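Periplasmic protein (Legionella pneumophila subsp. pneumophila, PDB 4FGQ) is a calcium-dependent periplasmic protease, probably a cysteine protease of the bacterial transglutaminase-like family. Local coordinates at residues F159-L164 with S179-W185; L34-K40 with T96-V100; E133-D138 with K146-R150; A30-L34 with S52-Q56. All blocks are in the same frame, centred on the assembly; numbering follows the deposited sequence.

Interaction 1. Residues F159-L164 with S179-W185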
loop_
_atom_site.group_PDB
_atom_site.type_symbol
_atom_site.label_atom_id
_atom_site.label_comp_id
_atom_site.label_asym_id
_atom_site.label_seq_id
_atom_site.Cartn_x
_atom_site.Cartn_y
_atom_site.Cartn_z
ATOM N N PHE A 159 -1.368 5.330 9.471
ATOM C CA PHE A 159 -1.884 4.155 10.161
ATOM C C PHE A 159 -1.259 2.875 9.628
ATOM O O PHE A 159 -0.681 2.849 8.539
ATOM C CB PHE A 159 -3.408 4.090 10.011
ATOM C CG PHE A 159 -3.869 3.935 8.599
ATOM C CD1 PHE A 159 -4.197 2.686 8.098
ATOM C CD2 PHE A 159 -3.970 5.042 7.760
ATOM C CE1 PHE A 159 -4.626 2.538 6.786
ATOM C CE2 PHE A 159 -4.397 4.900 6.442
ATOM C CZ PHE A 159 -4.723 3.651 5.962
ATOM N N ASN A 160 -1.368 1.807 10.411
ATOM C CA ASN A 160 -1.069 0.468 9.915
ATOM C C ASN A 160 -1.978 -0.537 10.621
ATOM O O ASN A 160 -2.955 -0.141 11.253
ATOM C CB ASN A 160 0.423 0.119 10.062
ATOM C CG ASN A 160 0.936 0.300 11.477
ATOM O OD1 ASN A 160 0.175 0.220 12.441
ATOM N ND2 ASN A 160 2.244 0.547 11.610
ATOM N N ALA A 161 -1.667 -1.824 10.536
ATOM C CA ALA A 161 -2.543 -2.821 11.148
ATOM C C ALA A 161 -2.658 -2.639 12.657
ATOM O O ALA A 161 -3.638 -3.069 13.268
ATOM C CB ALA A 161 -2.091 -4.236 10.804
ATOM N N GLU A 162 -1.665 -1.989 13.261
ATOM C CA GLU A 162 -1.618 -1.881 14.713
ATOM C C GLU A 162 -2.129 -0.552 15.255
ATOM O O GLU A 162 -2.863 -0.527 16.245
ATOM C CB GLU A 162 -0.194 -2.124 15.232
ATOM C CG GLU A 162 0.305 -3.549 15.069
ATOM C CD GLU A 162 0.838 -3.835 13.679
ATOM O OE1 GLU A 162 0.639 -4.969 13.191
ATOM O OE2 GLU A 162 1.466 -2.931 13.078
ATOM N N GLY A 163 -1.740 0.550 14.619
ATOM C CA GLY A 163 -2.010 1.855 15.188
ATOM C C GLY A 163 -2.510 2.904 14.215
ATOM O O GLY A 163 -2.591 2.676 13.008
ATOM N N LEU A 164 -2.843 4.062 14.773
ATOM C CA LEU A 164 -3.311 5.223 14.028
ATOM C C LEU A 164 -2.671 6.440 14.681
ATOM O O LEU A 164 -2.740 6.600 15.902
ATOM C CB LEU A 164 -4.833 5.330 14.136
ATOM C CG LEU A 164 -5.454 6.665 13.732
ATOM C CD1 LEU A 164 -5.354 6.830 12.229
ATOM C CD2 LEU A 164 -6.902 6.742 14.197
ATOM N N SER A 179 -6.033 1.379 15.128
ATOM C CA SER A 179 -6.394 1.695 13.749
ATOM C C SER A 179 -7.856 1.383 13.433
ATOM O O SER A 179 -8.390 1.850 12.436
ATOM C CB SER A 179 -5.478 0.941 12.783
ATOM O OG SER A 179 -5.489 -0.452 13.061
ATOM N N LYS A 180 -8.501 0.597 14.289
ATOM C CA LYS A 180 -9.885 0.187 14.055
ATOM C C LYS A 180 -10.910 1.310 14.280
ATOM O O LYS A 180 -12.100 1.124 14.018
ATOM C CB LYS A 180 -10.227 -1.032 14.899
ATOM N N SER A 181 -10.453 2.464 14.769
ATOM C CA SER A 181 -11.310 3.646 14.886
ATOM C C SER A 181 -11.501 4.244 13.496
ATOM O O SER A 181 -12.352 5.107 13.276
ATOM C CB SER A 181 -10.686 4.680 15.824
ATOM O OG SER A 181 -10.278 4.088 17.046
ATOM N N LEU A 182 -10.672 3.771 12.570
ATOM C CA LEU A 182 -10.789 4.061 11.152
ATOM C C LEU A 182 -11.698 2.972 10.580
ATOM O O LEU A 182 -11.253 1.851 10.318
ATOM C CB LEU A 182 -9.394 3.995 10.521
ATOM C CG LEU A 182 -8.912 4.868 9.362
ATOM C CD1 LEU A 182 -9.218 6.324 9.609
ATOM C CD2 LEU A 182 -7.408 4.672 9.185
ATOM N N GLY A 183 -12.978 3.300 10.415
ATOM C CA GLY A 183 -14.003 2.326 10.063
ATOM C C GLY A 183 -13.753 1.476 8.828
ATOM O O GLY A 183 -13.956 0.259 8.866
ATOM N N LYS A 184 -13.320 2.106 7.739
ATOM C CA LYS A 184 -13.096 1.395 6.482
ATOM C C LYS A 184 -11.930 0.443 6.596
ATOM O O LYS A 184 -11.895 -0.584 5.926
ATOM C CB LYS A 184 -12.782 2.372 5.356
ATOM C CG LYS A 184 -13.883 3.338 5.028
ATOM C CD LYS A 184 -13.289 4.520 4.298
ATOM C CE LYS A 184 -14.375 5.434 3.828
ATOM N NZ LYS A 184 -13.835 6.596 3.070
ATOM N N TRP A 185 -10.964 0.822 7.422
ATOM C CA TRP A 185 -9.748 0.049 7.621
ATOM C C TRP A 185 -10.076 -1.172 8.465
ATOM O O TRP A 185 -9.645 -2.280 8.161
ATOM C CB TRP A 185 -8.696 0.929 8.305
ATOM C CG TRP A 185 -7.364 0.282 8.581
ATOM C CD1 TRP A 185 -6.756 0.167 9.791
ATOM C CD2 TRP A 185 -6.465 -0.304 7.623
ATOM N NE1 TRP A 185 -5.538 -0.461 9.658
ATOM C CE2 TRP A 185 -5.338 -0.765 8.336
ATOM C CE3 TRP A 185 -6.511 -0.493 6.240
ATOM C CZ2 TRP A 185 -4.260 -1.396 7.710
ATOM C CZ3 TRP A 185 -5.443 -1.122 5.618
ATOM C CH2 TRP A 185 -4.332 -1.565 6.353
#
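The indole of Trp-185 donates from NE1 to the backbone O of Asn-160 at 3.1 Å. The N-H...O angle is 144°, and the donor stands above the carbonyl plane. Ser-179 OG lies close to two carbonyl oxygens, 3.1 Å from Asn-160 O and 3.2 Å from Ala-161 O. Both bonds are weak, and the one hydroxyl proton has two acceptors in range. Asn-160 shapes the loop that offers these oxygens. Asn-160 OD1 accepts from Glu-162 N, as an Asx turn, and from Gly-163 N at 2.9 Å. The loop is therefore held from inside while its carbonyls face the other segment.

Phe-159 turns an edge to the face of Trp-185, with ring planes at 70°. Phe-159 CE1 sits over the indole, 3.5 Å from Trp-185 CD2. With chi1 at 63°, CG of Phe-159 lies between the backbone N and the carbonyl carbon, and the ring reaches both Trp-185 and Leu-182. Leu-182 lays its CD2 over one face of the Phe-159 ring, a CH-pi contact 3.8 Å from CD2 to the centroid. Leu-182 CD2 also meets Leu-164 CD1 more loosely, at 4.3 Å.

The loop links strands 153-159 and 164-166 at one margin of the antiparallel sheet, and the partner segment leads into helix 183-192. Trp-72 also packs on Phe-159, Leu-182 and Trp-185. Strand 107-114 meets Phe-159 and Trp-185 through Ile-109, while helix 86-100 touches Trp-185 through Ile-91 and binds Ala-161 N through Tyr-94 OH.

Interaction 2. Residues L34-K40 with T96-V100; sequences LIDSLKK and TLVAV
Apolar contacts between Ile-35 and Val-100 lie at the heart of this interface. Val-100 CG1 comes 3.7 Å from Ile-35 CA and 3.9 Å from Ile-35 CG2. Val-100 CG1 also packs against Leu-38 CB at 3.8 Å. CG1 of Val-100 is anti to its own carbonyl carbon (chi1 -53°), which sets it against the backbone and side chain of Ile-35. One turn earlier, Thr-96 CG2 meets Ile-35 CG1 at 3.8 Å and Leu-34 CD2 at 4.0 Å. Ala-99 CB meets Ile-35 CD1 at 4.1 Å.

The contact is a helix pair. The axes of 34-38 and 96-100 approach to 9.2 Å and run in broadly the same direction, 43° apart. Helix 86-100 also carries Glu-87 and Asp-88, which bind calcium in another structure of this protein, and probably matches the central helix of papain-like proteases. Helix 43-55 packs alongside, with Val-50 on Leu-38.

Polar links are few. A water accepts from Lys-40 N and donates to Val-100 O at 2.6 Å, bridging the two segments beside Val-100. Lys-39 runs its extended chain past the other helix, with CE near Ala-99 O. The hydroxyl of Thr-96 turns elsewhere, to Ile-92 O and Trp-31 NE1.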
loop_
_atom_site.group_PDB
_atom_site.type_symbol
_atom_site.label_atom_id
_atom_site.label_comp_id
_atom_site.label_asym_id
_atom_site.label_seq_id
_atom_site.Cartn_x
_atom_site.Cartn_y
_atom_site.Cartn_z
ATOM N N LEU A 34 6.445 -12.521 -6.614
ATOM C CA LEU A 34 7.097 -11.320 -6.086
ATOM C C LEU A 34 7.441 -11.504 -4.617
ATOM O O LEU A 34 8.588 -11.269 -4.194
ATOM C CB LEU A 34 6.182 -10.096 -6.250
ATOM C CG LEU A 34 6.653 -8.786 -5.603
ATOM C CD1 LEU A 34 7.720 -8.136 -6.452
ATOM C CD2 LEU A 34 5.485 -7.830 -5.395
ATOM N N ILE A 35 6.454 -11.925 -3.831
ATOM C CA ILE A 35 6.674 -12.113 -2.392
ATOM C C ILE A 35 7.766 -13.149 -2.144
ATOM O O ILE A 35 8.681 -12.903 -1.363
ATOM C CB ILE A 35 5.380 -12.497 -1.654
ATOM C CG1 ILE A 35 4.415 -11.303 -1.652
ATOM C CG2 ILE A 35 5.684 -12.902 -0.220
ATOM C CD1 ILE A 35 3.004 -11.649 -1.236
ATOM N N ASP A 36 7.696 -14.287 -2.833
ATOM C CA ASP A 36 8.720 -15.317 -2.673
ATOM C C ASP A 36 10.116 -14.798 -3.013
ATOM O O ASP A 36 11.093 -15.112 -2.321
ATOM C CB ASP A 36 8.402 -16.535 -3.546
ATOM C CG ASP A 36 7.619 -17.603 -2.802
ATOM O OD1 ASP A 36 7.612 -17.578 -1.552
ATOM O OD2 ASP A 36 7.026 -18.479 -3.469
ATOM N N SER A 37 10.200 -14.000 -4.074
ATOM C CA SER A 37 11.480 -13.537 -4.606
ATOM C C SER A 37 12.134 -12.487 -3.717
ATOM O O SER A 37 13.348 -12.298 -3.768
ATOM C CB SER A 37 11.315 -12.977 -6.021
ATOM O OG SER A 37 10.796 -11.657 -6.010
ATOM N N LEU A 38 11.331 -11.808 -2.905
ATOM C CA LEU A 38 11.844 -10.696 -2.099
ATOM C C LEU A 38 12.168 -11.057 -0.653
ATOM O O LEU A 38 12.789 -10.270 0.051
ATOM C CB LEU A 38 10.878 -9.507 -2.122
ATOM C CG LEU A 38 10.753 -8.802 -3.471
ATOM C CD1 LEU A 38 9.725 -7.680 -3.355
ATOM C CD2 LEU A 38 12.100 -8.260 -3.902
ATOM N N LYS A 39 11.756 -12.234 -0.202
ATOM C CA LYS A 39 12.156 -12.687 1.126
ATOM C C LYS A 39 13.680 -12.750 1.229
ATOM O O LYS A 39 14.347 -13.234 0.311
ATOM C CB LYS A 39 11.526 -14.044 1.444
ATOM C CG LYS A 39 10.009 -13.965 1.618
ATOM C CD LYS A 39 9.418 -15.328 1.949
ATOM C CE LYS A 39 7.912 -15.229 2.166
ATOM N NZ LYS A 39 7.265 -16.566 2.312
ATOM N N LYS A 40 14.217 -12.242 2.334
ATOM C CA LYS A 40 15.657 -12.284 2.613
ATOM C C LYS A 40 16.492 -11.480 1.606
ATOM O O LYS A 40 17.650 -11.803 1.348
ATOM C CB LYS A 40 16.152 -13.732 2.714
ATOM C CG LYS A 40 15.434 -14.530 3.792
ATOM C CD LYS A 40 15.808 -16.004 3.751
ATOM C CE LYS A 40 15.084 -16.785 4.836
ATOM N NZ LYS A 40 15.371 -16.239 6.188
ATOM N N THR A 96 2.032 -6.254 1.280
ATOM C CA THR A 96 3.015 -7.057 0.566
ATOM C C THR A 96 4.386 -6.916 1.223
ATOM O O THR A 96 5.103 -7.902 1.387
ATOM C CB THR A 96 3.081 -6.658 -0.909
ATOM O OG1 THR A 96 1.795 -6.868 -1.500
ATOM C CG2 THR A 96 4.099 -7.512 -1.659
ATOM N N LEU A 97 4.733 -5.695 1.632
ATOM C CA LEU A 97 6.006 -5.476 2.328
ATOM C C LEU A 97 6.057 -6.206 3.665
ATOM O O LEU A 97 7.096 -6.759 4.029
ATOM C CB LEU A 97 6.301 -3.980 2.484
ATOM C CG LEU A 97 6.836 -3.401 1.161
ATOM C CD1 LEU A 97 6.647 -1.887 1.125
ATOM C CD2 LEU A 97 8.331 -3.766 0.973
ATOM N N VAL A 98 4.947 -6.220 4.395
ATOM C CA VAL A 98 4.882 -6.990 5.640
ATOM C C VAL A 98 5.104 -8.472 5.325
ATOM O O VAL A 98 5.852 -9.165 6.021
ATOM C CB VAL A 98 3.544 -6.757 6.379
ATOM C CG1 VAL A 98 3.379 -7.754 7.526
ATOM C CG2 VAL A 98 3.466 -5.308 6.880
ATOM N N ALA A 99 4.499 -8.943 4.237
ATOM C CA ALA A 99 4.635 -10.341 3.829
ATOM C C ALA A 99 6.068 -10.754 3.484
ATOM O O ALA A 99 6.437 -11.916 3.677
ATOM C CB ALA A 99 3.695 -10.663 2.650
ATOM N N VAL A 100 6.878 -9.828 2.964
ATOM C CA VAL A 100 8.236 -10.204 2.568
ATOM C C VAL A 100 9.210 -10.030 3.721
ATOM O O VAL A 100 10.379 -10.420 3.624
ATOM C CB VAL A 100 8.757 -9.469 1.297
ATOM C CG1 VAL A 100 7.771 -9.607 0.134
ATOM C CG2 VAL A 100 9.032 -8.023 1.588
HETATM O O HOH W 1 12.541 -11.482 4.698
#

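Interaction 3. Residues E133-D138 with K146-R150; sequences EPLILD and KASAR
Glu-133 OE2 accepts from the backbone N of Ser-148 at 2.7 Å, nearly along its C-O axis. Ser-148 OG is also close to Glu-133 OE2, but the modelled separation is too short to be taken literally. Glu-133 reaches this site with a fully extended chain. Pro-134 O takes the backbone N of Ala-147 at 2.9 Å. At the other end, Arg-150 grips one oxygen of Asp-138 end-on: NH1 lies 2.9 Å and NH2 3.1 Å from OD2. Carboxylate and guanidinium are only 8° from coplanar. Asp-138 OD2 receives NH1 of Arg-150 on its anti lone pair, and NH2 nearly in line with its C-O bond.

Between the polar ends, Leu-135 CD2 touches Lys-146 CG at 3.5 Å. These two residues form an antiparallel non-hydrogen-bonded pair on an outer margin of the sheet. Two waters lie in the guanidinium plane: one joins Arg-150 NH1 to Ile-136 O, the other joins NH2 to Asp-138 OD2. The bends of Arg-150 at chi2 and chi3 carry its head back to the strand.

Outside the segments, Asp-152 forms a further salt bridge with Arg-150 NH2. Asp-138 OD1 is hydrogen-bonded to His-121 NE2 and to Leu-140 N. Both carboxylate oxygens are thus occupied, which should fix the rotation of the group. The Asp-138 to His-121 pair is consistent with the Asp-His pairs of transglutaminase-like cysteine proteases, with Arg-150 as a probable second-shell support.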
loop_
_atom_site.group_PDB
_atom_site.type_symbol
_atom_site.label_atom_id
_atom_site.label_comp_id
_atom_site.label_asym_id
_atom_site.label_seq_id
_atom_site.Cartn_x
_atom_site.Cartn_y
_atom_site.Cartn_z
ATOM N N GLU A 133 13.523 10.486 9.237
ATOM C CA GLU A 133 12.741 11.008 8.139
ATOM C C GLU A 133 12.255 9.840 7.274
ATOM O O GLU A 133 13.060 9.003 6.867
ATOM C CB GLU A 133 13.645 11.910 7.317
ATOM C CG GLU A 133 12.985 12.553 6.145
ATOM C CD GLU A 133 13.894 13.553 5.473
ATOM O OE1 GLU A 133 15.101 13.614 5.801
ATOM O OE2 GLU A 133 13.395 14.280 4.611
ATOM N N PRO A 134 10.942 9.773 6.993
ATOM C CA PRO A 134 10.440 8.611 6.253
ATOM C C PRO A 134 10.680 8.707 4.752
ATOM O O PRO A 134 10.871 9.809 4.229
ATOM C CB PRO A 134 8.937 8.623 6.549
ATOM C CG PRO A 134 8.624 10.068 6.812
ATOM C CD PRO A 134 9.852 10.640 7.475
ATOM N N LEU A 135 10.709 7.551 4.096
ATOM C CA LEU A 135 10.830 7.455 2.646
ATOM C C LEU A 135 9.428 7.240 2.095
ATOM O O LEU A 135 8.648 6.466 2.660
ATOM C CB LEU A 135 11.728 6.279 2.290
ATOM C CG LEU A 135 13.129 6.323 2.888
ATOM C CD1 LEU A 135 13.981 5.192 2.296
ATOM C CD2 LEU A 135 13.769 7.667 2.638
ATOM N N ILE A 136 9.102 7.927 1.000
ATOM C CA ILE A 136 7.743 7.935 0.483
ATOM C C ILE A 136 7.580 7.033 -0.741
ATOM O O ILE A 136 8.209 7.253 -1.786
ATOM C CB ILE A 136 7.302 9.374 0.112
ATOM C CG1 ILE A 136 7.459 10.329 1.305
ATOM C CG2 ILE A 136 5.876 9.359 -0.390
ATOM C CD1 ILE A 136 6.604 9.968 2.502
ATOM N N LEU A 137 6.732 6.017 -0.608
ATOM C CA LEU A 137 6.395 5.116 -1.712
ATOM C C LEU A 137 5.056 5.587 -2.287
ATOM O O LEU A 137 3.998 5.444 -1.640
ATOM C CB LEU A 137 6.272 3.675 -1.213
ATOM C CG LEU A 137 7.589 2.906 -1.059
ATOM C CD1 LEU A 137 8.406 3.420 0.140
ATOM C CD2 LEU A 137 7.309 1.407 -0.925
ATOM N N ASP A 138 5.113 6.156 -3.493
ATOM C CA ASP A 138 3.990 6.859 -4.102
ATOM C C ASP A 138 3.561 6.120 -5.351
ATOM O O ASP A 138 4.335 5.338 -5.909
ATOM C CB ASP A 138 4.460 8.275 -4.466
ATOM C CG ASP A 138 3.328 9.262 -4.640
ATOM O OD1 ASP A 138 2.183 8.840 -4.876
ATOM O OD2 ASP A 138 3.610 10.476 -4.561
ATOM N N LYS A 146 12.803 10.920 0.194
ATOM C CA LYS A 146 12.639 11.335 1.582
ATOM C C LYS A 146 11.507 12.339 1.714
ATOM O O LYS A 146 11.204 13.072 0.771
ATOM C CB LYS A 146 13.929 11.983 2.097
ATOM C CG LYS A 146 14.980 11.002 2.585
ATOM C CD LYS A 146 16.279 11.711 2.978
ATOM C CE LYS A 146 17.063 12.191 1.755
ATOM N NZ LYS A 146 16.642 13.537 1.280
ATOM N N ALA A 147 10.897 12.399 2.894
ATOM C CA ALA A 147 9.817 13.356 3.125
ATOM C C ALA A 147 10.195 14.803 2.784
ATOM O O ALA A 147 9.387 15.526 2.202
ATOM C CB ALA A 147 9.308 13.263 4.562
ATOM N N SER A 148 11.408 15.231 3.131
ATOM C CA SER A 148 11.813 16.615 2.851
ATOM C C SER A 148 11.979 16.873 1.357
ATOM O O SER A 148 11.996 18.027 0.924
ATOM C CB SER A 148 13.106 16.981 3.575
ATOM O OG SER A 148 14.148 16.109 3.174
ATOM N N ALA A 149 12.106 15.804 0.579
ATOM C CA ALA A 149 12.178 15.920 -0.879
ATOM C C ALA A 149 10.784 15.814 -1.498
ATOM O O ALA A 149 10.635 15.774 -2.725
ATOM C CB ALA A 149 13.108 14.871 -1.460
ATOM N N ARG A 150 9.766 15.750 -0.644
ATOM C CA ARG A 150 8.370 15.787 -1.096
ATOM C C ARG A 150 7.600 16.914 -0.403
ATOM O O ARG A 150 6.637 16.664 0.325
ATOM C CB ARG A 150 7.677 14.441 -0.824
ATOM C CG ARG A 150 8.278 13.238 -1.546
ATOM C CD ARG A 150 8.213 13.400 -3.058
ATOM N NE ARG A 150 6.854 13.744 -3.478
ATOM C CZ ARG A 150 5.927 12.864 -3.853
ATOM N NH1 ARG A 150 6.196 11.561 -3.869
ATOM N NH2 ARG A 150 4.718 13.299 -4.210
HETATM O O HOH W 2 8.344 9.562 -3.475
HETATM O O HOH W 3 2.213 12.540 -5.513
#

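Interaction 4. Residues A30-L34 with S52-Q56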
loop_
_atom_site.group_PDB
_atom_site.type_symbol
_atom_site.label_atom_id
_atom_site.label_comp_id
_atom_site.label_asym_id
_atom_site.label_seq_id
_atom_site.Cartn_x
_atom_site.Cartn_y
_atom_site.Cartn_z
ATOM N N ALA A 30 1.875 -13.758 -10.210
ATOM C CA ALA A 30 2.960 -12.784 -10.216
ATOM C C ALA A 30 3.177 -12.147 -8.847
ATOM O O ALA A 30 4.317 -11.906 -8.442
ATOM C CB ALA A 30 2.692 -11.715 -11.269
ATOM N N TRP A 31 2.081 -11.878 -8.145
ATOM C CA TRP A 31 2.118 -11.319 -6.795
ATOM C C TRP A 31 2.790 -12.314 -5.843
ATOM O O TRP A 31 3.653 -11.938 -5.040
ATOM C CB TRP A 31 0.687 -11.031 -6.348
ATOM C CG TRP A 31 0.530 -10.370 -5.024
ATOM C CD1 TRP A 31 1.443 -9.600 -4.357
ATOM C CD2 TRP A 31 -0.641 -10.411 -4.206
ATOM N NE1 TRP A 31 0.904 -9.168 -3.156
ATOM C CE2 TRP A 31 -0.368 -9.653 -3.048
ATOM C CE3 TRP A 31 -1.892 -11.024 -4.341
ATOM C CZ2 TRP A 31 -1.311 -9.492 -2.031
ATOM C CZ3 TRP A 31 -2.823 -10.859 -3.326
ATOM C CH2 TRP A 31 -2.527 -10.103 -2.192
ATOM N N GLY A 32 2.383 -13.574 -5.929
ATOM C CA GLY A 32 2.981 -14.618 -5.109
ATOM C C GLY A 32 4.460 -14.787 -5.413
ATOM O O GLY A 32 5.274 -14.925 -4.495
ATOM N N ASN A 33 4.816 -14.786 -6.700
ATOM C CA ASN A 33 6.220 -14.912 -7.083
ATOM C C ASN A 33 7.037 -13.719 -6.579
ATOM O O ASN A 33 8.181 -13.888 -6.149
ATOM C CB ASN A 33 6.378 -15.089 -8.597
ATOM C CG ASN A 33 5.862 -16.436 -9.088
ATOM O OD1 ASN A 33 5.686 -17.371 -8.306
ATOM N ND2 ASN A 33 5.635 -16.543 -10.395
ATOM N N LEU A 34 6.445 -12.521 -6.614
ATOM C CA LEU A 34 7.097 -11.320 -6.086
ATOM C C LEU A 34 7.441 -11.504 -4.617
ATOM O O LEU A 34 8.588 -11.269 -4.194
ATOM C CB LEU A 34 6.182 -10.096 -6.250
ATOM C CG LEU A 34 6.653 -8.786 -5.603
ATOM C CD1 LEU A 34 7.720 -8.136 -6.452
ATOM C CD2 LEU A 34 5.485 -7.830 -5.395
ATOM N N SER A 52 7.658 -0.666 -7.397
ATOM C CA SER A 52 7.618 -0.694 -8.863
ATOM C C SER A 52 6.643 -1.738 -9.412
ATOM O O SER A 52 5.987 -1.510 -10.446
ATOM C CB SER A 52 9.028 -0.868 -9.446
ATOM O OG SER A 52 9.588 -2.143 -9.141
ATOM N N PHE A 53 6.528 -2.874 -8.723
ATOM C CA PHE A 53 5.587 -3.911 -9.148
ATOM C C PHE A 53 4.179 -3.353 -9.154
ATOM O O PHE A 53 3.459 -3.479 -10.143
ATOM C CB PHE A 53 5.635 -5.138 -8.220
ATOM C CG PHE A 53 4.696 -6.249 -8.643
ATOM C CD1 PHE A 53 5.063 -7.147 -9.626
ATOM C CD2 PHE A 53 3.452 -6.389 -8.045
ATOM C CE1 PHE A 53 4.194 -8.169 -10.016
ATOM C CE2 PHE A 53 2.583 -7.399 -8.431
ATOM C CZ PHE A 53 2.953 -8.291 -9.416
ATOM N N PHE A 54 3.778 -2.745 -8.046
ATOM C CA PHE A 54 2.401 -2.257 -7.979
ATOM C C PHE A 54 2.170 -0.983 -8.762
ATOM O O PHE A 54 1.047 -0.726 -9.181
ATOM C CB PHE A 54 1.930 -2.164 -6.523
ATOM C CG PHE A 54 1.677 -3.512 -5.935
ATOM C CD1 PHE A 54 0.693 -4.319 -6.476
ATOM C CD2 PHE A 54 2.482 -4.023 -4.928
ATOM C CE1 PHE A 54 0.463 -5.594 -5.993
ATOM C CE2 PHE A 54 2.251 -5.307 -4.431
ATOM C CZ PHE A 54 1.238 -6.088 -4.968
ATOM N N ASN A 55 3.225 -0.207 -9.009
ATOM C CA ASN A 55 3.022 1.056 -9.726
ATOM C C ASN A 55 2.627 0.892 -11.184
ATOM O O ASN A 55 2.188 1.857 -11.812
ATOM C CB ASN A 55 4.216 1.999 -9.584
ATOM C CG ASN A 55 4.163 2.786 -8.302
ATOM O OD1 ASN A 55 3.114 2.846 -7.653
ATOM N ND2 ASN A 55 5.287 3.387 -7.913
ATOM N N GLN A 56 2.757 -0.331 -11.696
ATOM C CA GLN A 56 2.375 -0.689 -13.069
ATOM C C GLN A 56 0.871 -0.926 -13.237
ATOM O O GLN A 56 0.409 -1.081 -14.357
ATOM C CB GLN A 56 3.072 -2.002 -13.494
ATOM C CG GLN A 56 2.321 -3.253 -12.952
ATOM C CD GLN A 56 2.812 -4.571 -13.475
ATOM O OE1 GLN A 56 2.716 -4.857 -14.673
ATOM N NE2 GLN A 56 3.311 -5.410 -12.576
#
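Trp-31, which packs on Phe-54, has its NE1 hydrogen-bonded to Thr-96 OG1. Thr-96 lies on helix 86-100, and the same oxygen is hydrogen-bonded to Ile-92 O one turn earlier, so the indole is tied to that helix. Phe-54 CE2 lies close to this oxygen as well. The bond to Thr-96 holds the indole in place beside Phe-54, whose CZ meets Trp-31 CD1 at 3.6 Å. The pair is an offset edge-to-face stack: the edge of Phe-54 points at the face of the indole five-membered ring, with planes at 77°.

Phe-53 carries the rest of the contact. Its CG stands anti to the backbone N (chi1 -179°), which sends the ring across to helix 22-38. Leu-34 CD2 lies over one face, 3.6 Å from Phe-53 CD2, in a CH-pi contact 29° off the ring normal. Gln-56 NE2 stands over the opposite face, toward its rim, and donates to Phe-53 O at 3.1 Å. The ring is thus held between a methyl and an amide group. Ala-30 CB comes to its edge, 3.9 Å from Phe-53 CZ. Phe-53 CD2 in turn stands over the centre of the Phe-54 ring, 3.6 Å above its plane, so the two neighbours pack on each other as well as on the facing helix.

The two segments belong to helices 22-38 and 43-55. Helix 86-100 borders them through Ile-92, which Phe-54 touches. Helix 75-81 packs by Ile-79 on both Trp-31 and Phe-54. Beyond Phe-54, Asn-55 ND2 bonds to Asp-138 O, which ties helix 43-55 to the sheet.

Overall arrangement
From the N terminus, interaction 4 comes first to closure, folding helix 43-55 back onto helix 22-38. Interaction 2 starts on the same helix, shares Leu-34, and closes a longer loop onto helix 86-100. These two cross along the chain, and their centres lie about 10 Å apart in one helical cluster. Interaction 3 follows in series and closes a short loop at the 145-146 margin of the sheet. Interaction 1 comes last and brings helix 183-192 to the hairpin at the opposite margin. Leu-97 on Leu-137 joins interactions 2 and 3, Asn-55 with Asp-138 joins 4 and 3, and the Trp-31 to Thr-96 bond joins 2 and 4. Interaction 1 touches none of the others.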